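Local coordinates for protein heme oxygenase (Leptospira interrogans, PDB 5KZL) that probably catalyses the oxygen-dependent cleavage of heme to biliverdin, carbon monoxide and iron, at residues P77-K82 with P165-I170. The protein carries 1 engineered substitution. Numbering follows the deposited sequence.
Sequences PELYRK and PMIQDI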
ATOM      1  N   PRO A  77      -9.388  -8.400  -5.235  1.00 12.13           N
ATOM      2  CA  PRO A  77      -9.057  -9.028  -3.936  1.00 11.75           C
ATOM      3  C   PRO A  77      -7.713  -9.758  -3.944  1.00 14.08           C
ATOM      4  O   PRO A  77      -7.172 -10.006  -2.874  1.00 12.54           O
ATOM      5  CB  PRO A  77     -10.201 -10.023  -3.708  1.00 14.02           C
ATOM      6  CG  PRO A  77     -11.314  -9.534  -4.547  1.00 18.83           C
ATOM      7  CD  PRO A  77     -10.700  -8.855  -5.738  1.00 14.93           C
ATOM      8  N   GLU A  78      -7.177 -10.097  -5.141  1.00 10.97           N
ATOM      9  CA  GLU A  78      -5.855 -10.736  -5.313  1.00 10.15           C
ATOM     10  C   GLU A  78      -4.754  -9.906  -4.645  1.00 12.26           C
ATOM     11  O   GLU A  78      -3.700 -10.444  -4.295  1.00 13.64           O
ATOM     12  CB  GLU A  78      -5.482 -10.854  -6.809  1.00 11.14           C
ATOM     13  CG  GLU A  78      -6.385 -11.767  -7.603  1.00 16.86           C
ATOM     14  CD  GLU A  78      -7.479 -11.069  -8.389  1.00 14.92           C
ATOM     15  OE1 GLU A  78      -8.031 -10.047  -7.920  1.00 11.07           O
ATOM     16  OE2 GLU A  78      -7.891 -11.651  -9.411  1.00 15.39           O
ATOM     17  N   LEU A  79      -4.972  -8.578  -4.563  1.00  7.06           N
ATOM     18  CA  LEU A  79      -3.997  -7.622  -4.032  1.00  7.07           C
ATOM     19  C   LEU A  79      -4.033  -7.448  -2.527  1.00 10.13           C
ATOM     20  O   LEU A  79      -3.065  -6.923  -1.983  1.00 11.11           O
ATOM     21  CB  LEU A  79      -4.180  -6.253  -4.713  1.00  7.25           C
ATOM     22  CG  LEU A  79      -3.993  -6.209  -6.235  1.00 10.90           C
ATOM     23  CD1 LEU A  79      -4.457  -4.872  -6.786  1.00 11.09           C
ATOM     24  CD2 LEU A  79      -2.518  -6.445  -6.617  1.00  8.57           C
ATOM     25  N   TYR A  80      -5.141  -7.838  -1.855  1.00  5.83           N
ATOM     26  CA  TYR A  80      -5.320  -7.629  -0.404  1.00  5.87           C
ATOM     27  C   TYR A  80      -4.124  -8.108   0.404  1.00  9.74           C
ATOM     28  O   TYR A  80      -3.557  -9.179   0.120  1.00  8.82           O
ATOM     29  CB  TYR A  80      -6.639  -8.205   0.116  1.00  7.86           C
ATOM     30  CG  TYR A  80      -7.908  -7.558  -0.407  1.00  8.95           C
ATOM     31  CD1 TYR A  80      -7.861  -6.420  -1.218  1.00  9.94           C
ATOM     32  CD2 TYR A  80      -9.158  -8.072  -0.074  1.00  9.30           C
ATOM     33  CE1 TYR A  80      -9.032  -5.828  -1.698  1.00 10.23           C
ATOM     34  CE2 TYR A  80     -10.334  -7.488  -0.546  1.00  9.50           C
ATOM     35  CZ  TYR A  80     -10.264  -6.385  -1.380  1.00 11.00           C
ATOM     36  OH  TYR A  80     -11.429  -5.811  -1.804  1.00 10.99           O
ATOM     37  N   ARG A  81      -3.721  -7.272   1.382  1.00  5.30           N
ATOM     38  CA  ARG A  81      -2.510  -7.442   2.192  1.00  5.73           C
ATOM     39  C   ARG A  81      -2.734  -7.696   3.665  1.00  7.91           C
ATOM     40  O   ARG A  81      -1.786  -8.125   4.329  1.00  8.95           O
ATOM     41  CB  ARG A  81      -1.579  -6.204   2.022  1.00  8.49           C
ATOM     42  CG  ARG A  81      -1.148  -5.838   0.579  1.00  7.22           C
ATOM     43  CD  ARG A  81      -0.186  -6.834  -0.047  1.00 14.10           C
ATOM     44  NE  ARG A  81      -0.866  -8.040  -0.539  1.00 12.14           N
ATOM     45  CZ  ARG A  81      -0.281  -9.228  -0.681  1.00 14.28           C
ATOM     46  NH1 ARG A  81      -0.972 -10.267  -1.139  1.00  9.26           N
ATOM     47  NH2 ARG A  81       1.003  -9.379  -0.398  1.00  8.41           N
ATOM     48  N   LYS A  82      -3.951  -7.411   4.203  1.00  6.50           N
ATOM     49  CA  LYS A  82      -4.228  -7.544   5.644  1.00  7.53           C
ATOM     50  C   LYS A  82      -3.776  -8.897   6.224  1.00 12.05           C
ATOM     51  O   LYS A  82      -3.076  -8.915   7.242  1.00 11.87           O
ATOM     52  CB  LYS A  82      -5.720  -7.280   5.947  1.00 10.60           C
ATOM     53  CG  LYS A  82      -6.169  -7.482   7.391  1.00 24.45           C
ATOM     54  CD  LYS A  82      -7.681  -7.522   7.453  1.00 31.72           C
ATOM     55  CE  LYS A  82      -8.168  -8.540   8.445  1.00 47.51           C
ATOM     56  NZ  LYS A  82      -9.646  -8.667   8.413  1.00 59.76           N
ATOM     57  N   PRO A 165       0.294 -14.841  -3.857  1.00  7.18           N
ATOM     58  CA  PRO A 165       0.071 -16.220  -4.333  1.00  7.72           C
ATOM     59  C   PRO A 165      -1.111 -16.358  -5.295  1.00 12.14           C
ATOM     60  O   PRO A 165      -1.126 -17.283  -6.089  1.00 14.52           O
ATOM     61  CB  PRO A 165      -0.114 -17.025  -3.039  1.00  8.38           C
ATOM     62  CG  PRO A 165      -0.568 -16.016  -2.028  1.00 12.20           C
ATOM     63  CD  PRO A 165       0.163 -14.753  -2.385  1.00  7.94           C
ATOM     64  N   MET A 166      -2.055 -15.397  -5.280  1.00  9.74           N
ATOM     65  CA  MET A 166      -3.218 -15.410  -6.169  1.00 10.53           C
ATOM     66  C   MET A 166      -2.879 -14.919  -7.590  1.00 14.38           C
ATOM     67  O   MET A 166      -3.732 -14.981  -8.477  1.00 15.26           O
ATOM     68  CB  MET A 166      -4.355 -14.543  -5.568  1.00 12.96           C
ATOM     69  CG  MET A 166      -4.900 -15.073  -4.261  1.00 17.54           C
ATOM     70  SD  MET A 166      -6.271 -14.069  -3.632  1.00 22.21           S
ATOM     71  CE  MET A 166      -6.861 -15.092  -2.287  1.00 19.97           C
ATOM     72  N   ILE A 167      -1.663 -14.380  -7.790  1.00 10.51           N
ATOM     73  CA  ILE A 167      -1.206 -13.809  -9.065  1.00 10.02           C
ATOM     74  C   ILE A 167       0.011 -14.620  -9.541  1.00 14.78           C
ATOM     75  O   ILE A 167       1.090 -14.505  -8.962  1.00 16.33           O
ATOM     76  CB  ILE A 167      -0.887 -12.272  -8.920  1.00 12.19           C
ATOM     77  CG1 ILE A 167      -2.125 -11.434  -8.445  1.00 12.08           C
ATOM     78  CG2 ILE A 167      -0.308 -11.699 -10.217  1.00 11.70           C
ATOM     79  CD1 ILE A 167      -1.785  -9.928  -7.955  1.00 11.66           C
ATOM     80  N   GLN A 168      -0.146 -15.411 -10.607  1.00 12.80           N
ATOM     81  CA  GLN A 168       0.972 -16.224 -11.114  1.00 14.24           C
ATOM     82  C   GLN A 168       1.792 -15.523 -12.175  1.00 18.40           C
ATOM     83  O   GLN A 168       2.905 -15.956 -12.460  1.00 20.43           O
ATOM     84  CB  GLN A 168       0.505 -17.608 -11.605  1.00 17.14           C
ATOM     85  CG  GLN A 168      -0.038 -18.519 -10.496  1.00 34.15           C
ATOM     86  CD  GLN A 168      -1.476 -18.205 -10.164  1.00 54.30           C
ATOM     87  OE1 GLN A 168      -2.335 -18.090 -11.049  1.00 53.58           O
ATOM     88  NE2 GLN A 168      -1.757 -18.003  -8.881  1.00 42.39           N
ATOM     89  N   ASP A 169       1.242 -14.450 -12.768  1.00 13.78           N
ATOM     90  CA  ASP A 169       1.893 -13.619 -13.790  1.00 12.30           C
ATOM     91  C   ASP A 169       1.871 -12.164 -13.314  1.00 12.50           C
ATOM     92  O   ASP A 169       0.970 -11.408 -13.666  1.00 10.58           O
ATOM     93  CB  ASP A 169       1.161 -13.767 -15.144  1.00 13.73           C
ATOM     94  CG  ASP A 169       1.691 -12.915 -16.283  1.00 14.39           C
ATOM     95  OD1 ASP A 169       2.788 -12.319 -16.124  1.00 12.81           O
ATOM     96  OD2 ASP A 169       0.993 -12.809 -17.319  1.00 16.07           O
ATOM     97  N   ILE A 170       2.877 -11.766 -12.543  1.00  9.21           N
ATOM     98  CA  ILE A 170       2.960 -10.414 -11.982  1.00  9.30           C
ATOM     99  C   ILE A 170       2.977  -9.344 -13.067  1.00 11.07           C
ATOM    100  O   ILE A 170       2.233  -8.360 -12.961  1.00  9.26           O
ATOM    101  CB  ILE A 170       4.176 -10.293 -11.008  1.00 13.28           C
ATOM    102  CG1 ILE A 170       4.020 -11.271  -9.820  1.00 14.82           C
ATOM    103  CG2 ILE A 170       4.354  -8.837 -10.506  1.00 14.14           C
ATOM    104  CD1 ILE A 170       5.321 -11.594  -9.063  1.00 25.47           C
TER
HETATM  105  O   HOH W   1      -2.281 -12.752  -3.818  1.00 11.87           O
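The direct contact between 77-82 and 165-170 is van der Waals, largely the aliphatic part of Glu78 against Met166 and Ile167. The Met166 chain runs extended beyond CG (chi2 -178°) and crosses the Glu78 side chain at about a right angle. Met166 SD lies against the backbone of the 3-10 turn, 3.8 Å from Glu78 CA. Met166 CB meets Glu78 CG at 4.0 Å. Of the Glu78 side chain, CB and CG make the contact; the bend at chi2 (98°) leads the carboxylate away. Ile167 CG1 packs on Glu78 CB at 3.8 Å. Ile167 CD1 reaches Leu79 CD2 at 3.8 Å, the side chains crossing obliquely. Phe173 of helix 170-183 touches Glu78, Leu79 and Ile167. In this all-helical heme oxygenase fold, the contact joins the loops before helices 82-93 and 170-183. Leu79's side chain is about 11 Å from the bound heme.

No direct hydrogen bond links the segments. One water bridges them, donating to Glu78 O at 2.8 Å and accepting from Met166 N at 3.0 Å.

Arg81 NE donates to Leu79 O at 2.9 Å, from above the carbonyl plane. Its NH2 bonds to Phe161 O and Glu163 O, and Arg81 makes a cation-pi contact with Phe164.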